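Nucleoporin NUP170 (Chaetomium thermophilum, PDB 5HAX) is probably a scaffold component of the nuclear pore complex, joining a beta-propeller-like N-terminal region to an alpha-helical region. Local coordinates at residues A[489-494]-A[529-534]; A[524-529]-A[588-593]. All coordinates share one frame; numbering follows the deposited sequence.

Interaction 1 of 2, residues A[489-494]-A[529-534]; sequences RLVDIF and ALAVAC
With CG anti to its backbone N (chi1 -168°), F494 sends its ring from helix 490-501 across to helix 522-533, while V491 has CG1 anti to its carbonyl carbon and aimed at the same helix. V532 answers with CG1 anti to the backbone N, which leaves CG2 to meet the F494 ring and the carbonyl O of V491. F494 CE1 comes to 3.4 Å from A529 CA and 3.5 Å from A529 CB, a tight fit allowed by the small residue. V532 CG2 lies near the ring plane, at the edge, 4.0 Å from F494 CD1. Nearer the start of helix 490-501, V491 CG1 meets A531 CB at 3.8 Å. An alanine at F494 would remove the ring and would probably leave A529 and V532 poorly packed against helix 490-501. At the start of that helix D492 OD2 accepts the backbone N-H of R489, the N-cap residue (N to OD2 2.8 Å), through its anti lone pair, and the R489 guanidinium holds the same carboxylate side-on, NE to OD2 and NH1 to OD1. The contact is apolar packing of the first helix after the propeller-like strands on helix 522-533, the axes of 490-494 and 529-533 crossing at -76° and 9.4 Å apart at closest approach. Helix 506-520 adds F516, its ring edge-to-face to that of F494, and helix 549-562 packs on V532.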
loop_
_atom_site.group_PDB
_atom_site.type_symbol
_atom_site.label_atom_id
_atom_site.label_comp_id
_atom_site.label_asym_id
_atom_site.label_seq_id
_atom_site.Cartn_x
_atom_site.Cartn_y
_atom_site.Cartn_z
ATOM N N ARG A 489 0.838 -11.873 5.695
ATOM C CA ARG A 489 1.499 -12.456 4.539
ATOM C C ARG A 489 1.397 -13.978 4.581
ATOM O O ARG A 489 0.989 -14.575 5.580
ATOM C CB ARG A 489 2.969 -12.040 4.497
ATOM C CG ARG A 489 3.217 -10.537 4.574
ATOM C CD ARG A 489 4.656 -10.243 4.986
ATOM N NE ARG A 489 4.933 -10.705 6.346
ATOM C CZ ARG A 489 6.144 -10.764 6.890
ATOM N NH1 ARG A 489 6.289 -11.197 8.134
ATOM N NH2 ARG A 489 7.213 -10.398 6.195
ATOM N N LEU A 490 1.792 -14.608 3.474
ATOM C CA LEU A 490 1.851 -16.064 3.425
ATOM C C LEU A 490 2.732 -16.617 4.542
ATOM O O LEU A 490 2.351 -17.570 5.231
ATOM C CB LEU A 490 2.363 -16.515 2.057
ATOM C CG LEU A 490 2.727 -17.996 1.921
ATOM C CD1 LEU A 490 1.536 -18.884 2.252
ATOM C CD2 LEU A 490 3.248 -18.288 0.521
ATOM N N VAL A 491 3.918 -16.031 4.737
ATOM C CA VAL A 491 4.830 -16.529 5.766
ATOM C C VAL A 491 4.219 -16.381 7.152
ATOM O O VAL A 491 4.467 -17.208 8.038
ATOM C CB VAL A 491 6.195 -15.815 5.681
ATOM C CG1 VAL A 491 6.926 -16.213 4.408
ATOM C CG2 VAL A 491 6.030 -14.299 5.775
ATOM N N ASP A 492 3.422 -15.331 7.370
ATOM C CA ASP A 492 2.722 -15.189 8.644
ATOM C C ASP A 492 1.691 -16.295 8.826
ATOM O O ASP A 492 1.584 -16.881 9.910
ATOM C CB ASP A 492 2.050 -13.819 8.729
ATOM C CG ASP A 492 3.028 -12.675 8.563
ATOM O OD1 ASP A 492 4.081 -12.682 9.237
ATOM O OD2 ASP A 492 2.741 -11.770 7.751
ATOM N N ILE A 493 0.920 -16.589 7.776
ATOM C CA ILE A 493 -0.071 -17.660 7.844
ATOM C C ILE A 493 0.621 -19.008 7.999
ATOM O O ILE A 493 0.224 -19.842 8.823
ATOM C CB ILE A 493 -0.966 -17.634 6.592
ATOM C CG1 ILE A 493 -1.761 -16.325 6.530
ATOM C CG2 ILE A 493 -1.905 -18.841 6.571
ATOM C CD1 ILE A 493 -2.429 -16.083 5.191
ATOM N N PHE A 494 1.659 -19.246 7.197
ATOM C CA PHE A 494 2.360 -20.524 7.247
ATOM C C PHE A 494 2.966 -20.764 8.624
ATOM O O PHE A 494 2.847 -21.863 9.179
ATOM C CB PHE A 494 3.436 -20.564 6.165
ATOM C CG PHE A 494 4.013 -21.930 5.938
ATOM C CD1 PHE A 494 5.256 -22.266 6.447
ATOM C CD2 PHE A 494 3.311 -22.878 5.217
ATOM C CE1 PHE A 494 5.787 -23.523 6.239
ATOM C CE2 PHE A 494 3.837 -24.136 5.004
ATOM C CZ PHE A 494 5.076 -24.460 5.517
ATOM N N ALA A 529 8.154 -22.100 3.743
ATOM C CA ALA A 529 8.792 -22.914 4.770
ATOM C C ALA A 529 10.254 -22.519 4.942
ATOM O O ALA A 529 10.739 -22.356 6.067
ATOM C CB ALA A 529 8.671 -24.396 4.413
ATOM N N LEU A 530 10.968 -22.352 3.828
ATOM C CA LEU A 530 12.354 -21.903 3.893
ATOM C C LEU A 530 12.458 -20.568 4.619
ATOM O O LEU A 530 13.318 -20.384 5.488
ATOM C CB LEU A 530 12.931 -21.796 2.482
ATOM C CG LEU A 530 14.341 -21.213 2.364
ATOM C CD1 LEU A 530 15.337 -22.063 3.139
ATOM C CD2 LEU A 530 14.743 -21.098 0.903
ATOM N N ALA A 531 11.571 -19.626 4.285
ATOM C CA ALA A 531 11.600 -18.313 4.924
ATOM C C ALA A 531 11.355 -18.426 6.423
ATOM O O ALA A 531 12.101 -17.858 7.229
ATOM C CB ALA A 531 10.564 -17.396 4.275
ATOM N N VAL A 532 10.307 -19.156 6.818
ATOM C CA VAL A 532 10.030 -19.349 8.240
ATOM C C VAL A 532 11.211 -20.030 8.919
ATOM O O VAL A 532 11.619 -19.645 10.021
ATOM C CB VAL A 532 8.731 -20.156 8.432
ATOM C CG1 VAL A 532 8.525 -20.512 9.904
ATOM C CG2 VAL A 532 7.536 -19.377 7.902
ATOM N N ALA A 533 11.777 -21.055 8.276
ATOM C CA ALA A 533 12.942 -21.730 8.836
ATOM C C ALA A 533 14.094 -20.763 9.070
ATOM O O ALA A 533 14.880 -20.950 10.006
ATOM C CB ALA A 533 13.386 -22.863 7.912
ATOM N N CYS A 534 14.205 -19.725 8.245
ATOM C CA CYS A 534 15.255 -18.724 8.376
ATOM C C CYS A 534 14.875 -17.591 9.323
ATOM O O CYS A 534 15.617 -16.608 9.420
ATOM C CB CYS A 534 15.610 -18.156 6.998
ATOM S SG CYS A 534 16.424 -19.343 5.908
#

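Interaction 2 of 2, residues A[524-529]-A[588-593]; sequences ETIAAA and HDALAL
A527 and A590 face each other where helix 522-533 crosses helix 586-599, their CB atoms 4.0 Å apart. Both side chains being single methyls, the backbones come close: CA of A527 and CA of A590 are 4.5 Å apart, and the axes of 524-529 and 588-593 cross at -63°, 8.2 Å apart at closest approach. This close helix-helix crossing, with an alanine on each side, joins two helices of the helical region. The methyl of A590 reaches beyond its counterpart to the opposite backbone, CB lying 3.6 Å from A527 N. It is flanked by I526, whose CG2, anti to the backbone N, touches A590 CB at 3.7 Å. L593 has CG anti to the backbone N (chi1 -173°) and brings CD2 over to E524, the two side chains crossing at about a right angle. The E524 chain starts away from helix 586-599 but bends at chi2 (-76°), so OE2 lies 3.5 Å from L593 CD2. OE2 is also salt-bridged to R597 and K415, which would probably favour the ionised form of this buried carboxylate. Helix 490-501 lies against A528 and T525, helix 663-694 covers H588 and L591, and helix 5-20 packs on A592 and L593.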
loop_
_atom_site.group_PDB
_atom_site.type_symbol
_atom_site.label_atom_id
_atom_site.label_comp_id
_atom_site.label_asym_id
_atom_site.label_seq_id
_atom_site.Cartn_x
_atom_site.Cartn_y
_atom_site.Cartn_z
ATOM N N GLU A 524 5.835 -21.980 -4.047
ATOM C CA GLU A 524 5.552 -20.898 -3.108
ATOM C C GLU A 524 5.443 -21.419 -1.680
ATOM O O GLU A 524 5.891 -20.759 -0.734
ATOM C CB GLU A 524 4.268 -20.172 -3.514
ATOM C CG GLU A 524 4.392 -19.342 -4.790
ATOM C CD GLU A 524 5.144 -18.037 -4.586
ATOM O OE1 GLU A 524 5.414 -17.669 -3.422
ATOM O OE2 GLU A 524 5.462 -17.373 -5.596
ATOM N N THR A 525 4.861 -22.607 -1.502
ATOM C CA THR A 525 4.715 -23.168 -0.163
ATOM C C THR A 525 6.071 -23.530 0.430
ATOM O O THR A 525 6.351 -23.227 1.596
ATOM C CB THR A 525 3.807 -24.398 -0.199
ATOM O OG1 THR A 525 2.552 -24.057 -0.800
ATOM C CG2 THR A 525 3.564 -24.927 1.211
ATOM N N ILE A 526 6.922 -24.196 -0.353
ATOM C CA ILE A 526 8.240 -24.577 0.142
ATOM C C ILE A 526 9.100 -23.341 0.366
ATOM O O ILE A 526 9.944 -23.319 1.271
ATOM C CB ILE A 526 8.904 -25.567 -0.837
ATOM C CG1 ILE A 526 8.082 -26.860 -0.933
ATOM C CG2 ILE A 526 10.341 -25.879 -0.417
ATOM C CD1 ILE A 526 7.986 -27.651 0.364
ATOM N N ALA A 527 8.906 -22.297 -0.443
ATOM C CA ALA A 527 9.627 -21.048 -0.223
ATOM C C ALA A 527 9.206 -20.397 1.089
ATOM O O ALA A 527 10.036 -19.804 1.788
ATOM C CB ALA A 527 9.395 -20.097 -1.396
ATOM N N ALA A 528 7.922 -20.498 1.438
ATOM C CA ALA A 528 7.464 -19.988 2.726
ATOM C C ALA A 528 8.083 -20.773 3.875
ATOM O O ALA A 528 8.494 -20.188 4.883
ATOM C CB ALA A 528 5.938 -20.041 2.800
ATOM N N ALA A 529 8.154 -22.100 3.743
ATOM C CA ALA A 529 8.792 -22.914 4.770
ATOM C C ALA A 529 10.254 -22.519 4.942
ATOM O O ALA A 529 10.739 -22.356 6.067
ATOM C CB ALA A 529 8.671 -24.396 4.413
ATOM N N HIS A 588 14.719 -26.577 -5.057
ATOM C CA HIS A 588 15.653 -25.662 -5.705
ATOM C C HIS A 588 14.961 -24.372 -6.127
ATOM O O HIS A 588 15.455 -23.272 -5.852
ATOM C CB HIS A 588 16.292 -26.328 -6.922
ATOM C CG HIS A 588 16.967 -25.361 -7.844
ATOM N ND1 HIS A 588 16.290 -24.679 -8.833
ATOM C CD2 HIS A 588 18.253 -24.944 -7.914
ATOM C CE1 HIS A 588 17.132 -23.890 -9.477
ATOM N NE2 HIS A 588 18.330 -24.033 -8.939
ATOM N N ASP A 589 13.829 -24.490 -6.826
ATOM C CA ASP A 589 13.106 -23.303 -7.269
ATOM C C ASP A 589 12.723 -22.426 -6.083
ATOM O O ASP A 589 12.752 -21.193 -6.176
ATOM C CB ASP A 589 11.861 -23.714 -8.058
ATOM C CG ASP A 589 12.189 -24.604 -9.246
ATOM O OD1 ASP A 589 13.284 -24.453 -9.826
ATOM O OD2 ASP A 589 11.348 -25.460 -9.597
ATOM N N ALA A 590 12.380 -23.050 -4.953
ATOM C CA ALA A 590 12.048 -22.293 -3.751
ATOM C C ALA A 590 13.246 -21.497 -3.251
ATOM O O ALA A 590 13.106 -20.334 -2.854
ATOM C CB ALA A 590 11.545 -23.241 -2.662
ATOM N N LEU A 591 14.433 -22.109 -3.255
ATOM C CA LEU A 591 15.631 -21.393 -2.829
ATOM C C LEU A 591 15.937 -20.236 -3.770
ATOM O O LEU A 591 16.298 -19.140 -3.323
ATOM C CB LEU A 591 16.818 -22.352 -2.758
ATOM C CG LEU A 591 18.169 -21.728 -2.396
ATOM C CD1 LEU A 591 18.118 -21.104 -1.009
ATOM C CD2 LEU A 591 19.274 -22.770 -2.485
ATOM N N ALA A 592 15.796 -20.463 -5.077
ATOM C CA ALA A 592 16.007 -19.393 -6.047
ATOM C C ALA A 592 14.963 -18.296 -5.893
ATOM O O ALA A 592 15.282 -17.106 -6.006
ATOM C CB ALA A 592 15.976 -19.965 -7.463
ATOM N N LEU A 593 13.709 -18.675 -5.638
ATOM C CA LEU A 593 12.651 -17.683 -5.483
ATOM C C LEU A 593 12.894 -16.819 -4.252
ATOM O O LEU A 593 12.837 -15.586 -4.325
ATOM C CB LEU A 593 11.293 -18.383 -5.397
ATOM C CG LEU A 593 10.047 -17.495 -5.396
ATOM C CD1 LEU A 593 9.977 -16.643 -6.655
ATOM C CD2 LEU A 593 8.797 -18.355 -5.258
#

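Overall arrangement
Helix 522-533 is common to both contacts, whose centres lie about 10 Å apart: interaction 1 sets it against helix 490-501, interaction 2 against helix 586-599. A529 belongs to both segment pairs but touches across only in interaction 1. The two also meet directly. L490 CG rests 3.9 Å from A528 CB, F494 CE2 lies 3.9 Å from T525 CG2, and L530 CD2 comes to 3.8 Å from L591 CA, so the apolar packing is continuous. Helix 522-533 thus lies between helix 490-501, which directly follows strand 481-487, and helix 586-599, linking the end of the propeller-like strands to the helical region.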